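Local atomic coordinates of xylose isomerase-like TIM barrel domain-containing protein (Thermus thermophilus, PDB entry 3AYV), a protein that is of uncertain function but binds zinc ions in a TIM barrel, may take part in protection against oxidative stress, and is possibly related to DNA-repair endonucleases. Residues A39-L44 with L82-E87. Sequence-based numbering, arbitrary orientation.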
loop_
_atom_site.group_PDB
_atom_site.type_symbol
_atom_site.label_atom_id
_atom_site.label_comp_id
_atom_site.label_asym_id
_atom_site.label_seq_id
_atom_site.Cartn_x
_atom_site.Cartn_y
_atom_site.Cartn_z
ATOM N N ALA A 39 10.394 -0.308 -21.913
ATOM C CA ALA A 39 10.685 1.101 -22.185
ATOM C C ALA A 39 10.053 2.041 -21.162
ATOM O O ALA A 39 10.648 3.069 -20.812
ATOM C CB ALA A 39 10.251 1.479 -23.609
ATOM N N LEU A 40 8.857 1.685 -20.675
ATOM C CA LEU A 40 8.168 2.514 -19.686
ATOM C C LEU A 40 8.908 2.556 -18.347
ATOM O O LEU A 40 8.892 3.577 -17.654
ATOM C CB LEU A 40 6.720 2.052 -19.474
ATOM C CG LEU A 40 5.653 2.270 -20.556
ATOM C CD1 LEU A 40 4.368 1.606 -20.080
ATOM C CD2 LEU A 40 5.398 3.741 -20.897
ATOM N N PHE A 41 9.562 1.447 -18.006
ATOM C CA PHE A 41 10.351 1.346 -16.777
ATOM C C PHE A 41 11.676 2.101 -16.918
ATOM O O PHE A 41 12.111 2.807 -15.992
ATOM C CB PHE A 41 10.574 -0.122 -16.406
ATOM C CG PHE A 41 9.333 -0.792 -15.900
ATOM C CD1 PHE A 41 8.973 -0.692 -14.554
ATOM C CD2 PHE A 41 8.491 -1.467 -16.779
ATOM C CE1 PHE A 41 7.792 -1.289 -14.083
ATOM C CE2 PHE A 41 7.312 -2.065 -16.320
ATOM C CZ PHE A 41 6.965 -1.968 -14.961
ATOM N N GLN A 42 12.296 1.957 -18.088
ATOM C CA GLN A 42 13.509 2.723 -18.432
ATOM C C GLN A 42 13.224 4.227 -18.409
ATOM O O GLN A 42 13.958 5.003 -17.790
ATOM C CB GLN A 42 14.031 2.312 -19.807
ATOM C CG GLN A 42 14.668 0.925 -19.879
ATOM C CD GLN A 42 15.357 0.668 -21.223
ATOM O OE1 GLN A 42 16.113 1.518 -21.728
ATOM N NE2 GLN A 42 15.108 -0.512 -21.805
ATOM N N SER A 43 12.142 4.630 -19.072
ATOM C CA SER A 43 11.749 6.024 -19.119
ATOM C C SER A 43 11.474 6.610 -17.735
ATOM O O SER A 43 11.838 7.755 -17.467
ATOM C CB SER A 43 10.548 6.212 -20.045
ATOM O OG SER A 43 9.876 7.426 -19.759
ATOM N N LEU A 44 10.839 5.835 -16.853
ATOM C CA LEU A 44 10.519 6.330 -15.521
ATOM C C LEU A 44 11.773 6.476 -14.669
ATOM O O LEU A 44 11.959 7.487 -14.006
ATOM C CB LEU A 44 9.496 5.425 -14.822
ATOM C CG LEU A 44 9.098 5.771 -13.381
ATOM C CD1 LEU A 44 8.647 7.235 -13.203
ATOM C CD2 LEU A 44 8.004 4.791 -12.918
ATOM N N LEU A 82 7.916 -7.449 -8.147
ATOM C CA LEU A 82 9.108 -7.210 -7.305
ATOM C C LEU A 82 10.351 -6.991 -8.188
ATOM O O LEU A 82 11.161 -6.108 -7.904
ATOM C CB LEU A 82 9.351 -8.337 -6.288
ATOM C CG LEU A 82 8.496 -8.324 -5.009
ATOM C CD1 LEU A 82 8.705 -9.616 -4.245
ATOM C CD2 LEU A 82 8.761 -7.087 -4.100
ATOM N N ASP A 83 10.493 -7.780 -9.246
ATOM C CA ASP A 83 11.578 -7.537 -10.241
ATOM C C ASP A 83 11.576 -6.097 -10.757
ATOM O O ASP A 83 12.620 -5.415 -10.781
ATOM C CB ASP A 83 11.475 -8.499 -11.419
ATOM C CG ASP A 83 11.839 -9.920 -11.058
ATOM O OD1 ASP A 83 12.566 -10.139 -10.059
ATOM O OD2 ASP A 83 11.386 -10.837 -11.780
ATOM N N ARG A 84 10.409 -5.630 -11.181
ATOM C CA ARG A 84 10.252 -4.255 -11.644
ATOM C C ARG A 84 10.524 -3.197 -10.576
ATOM O O ARG A 84 11.108 -2.142 -10.870
ATOM C CB ARG A 84 8.851 -4.060 -12.255
ATOM C CG ARG A 84 8.630 -4.827 -13.553
ATOM C CD ARG A 84 9.633 -4.448 -14.666
ATOM N NE ARG A 84 9.160 -4.876 -15.986
ATOM C CZ ARG A 84 9.871 -4.774 -17.103
ATOM N NH1 ARG A 84 11.124 -4.290 -17.060
ATOM N NH2 ARG A 84 9.339 -5.163 -18.260
ATOM N N ALA A 85 10.082 -3.458 -9.344
ATOM C CA ALA A 85 10.339 -2.580 -8.212
ATOM C C ALA A 85 11.841 -2.372 -8.043
ATOM O O ALA A 85 12.310 -1.237 -7.879
ATOM C CB ALA A 85 9.729 -3.184 -6.924
ATOM N N ALA A 86 12.592 -3.467 -8.117
ATOM C CA ALA A 86 14.054 -3.433 -7.928
ATOM C C ALA A 86 14.714 -2.648 -9.054
ATOM O O ALA A 86 15.642 -1.867 -8.810
ATOM C CB ALA A 86 14.616 -4.853 -7.862
ATOM N N GLU A 87 14.222 -2.848 -10.274
ATOM C CA GLU A 87 14.681 -2.124 -11.442
ATOM C C GLU A 87 14.469 -0.607 -11.299
ATOM O O GLU A 87 15.319 0.198 -11.726
ATOM C CB GLU A 87 14.001 -2.674 -12.704
ATOM C CG GLU A 87 14.250 -1.850 -13.964
ATOM C CD GLU A 87 13.622 -2.447 -15.222
ATOM O OE1 GLU A 87 12.849 -3.439 -15.118
ATOM O OE2 GLU A 87 13.921 -1.911 -16.316
#
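Phe41 and Arg84 carry the tight part of this contact, ring against side chain. Arg84 CD sits over the middle of one ring face, 3.5 Å from the Phe41 ring centroid, an almost perpendicular CH-pi contact. From there the guanidinium runs on over the CD2–CE2 side of the ring, its plane tilted only 10° from that of Phe41; Arg84 NE comes to 3.4 Å from Phe41 CE2, and CZ makes an off-centre cation-pi contact. CB and CG of Arg84 already pack against Phe41 CE1 and CZ, and the bend at chi2 (-59°) then turns CD over the middle of the ring. The helices joined here, 38-47 and 68-87, belong to the outer layer of the TIM barrel, following its second and third strands. Polar partners fix the guanidinium's rotation: Leu35 O accepts from NE, Asp38 forms a salt bridge with NH2, and Glu87 OE1, one helical turn on, takes Arg84 NH1 in the guanidinium plane through its syn lone pair (2.7 Å). An alanine in place of Arg84 would probably strip most of this cover from the Phe41 face, leaving only CB against it, and leave the carboxylates of Asp38 and Glu87 without their shared cation. The looser, more solvent-facing side is at Glu87, extended beyond CG, whose OE2 merely brushes Phe41 CB at 3.8 Å. Leu9 and Leu88, from neighbouring loops, also pack against Phe41.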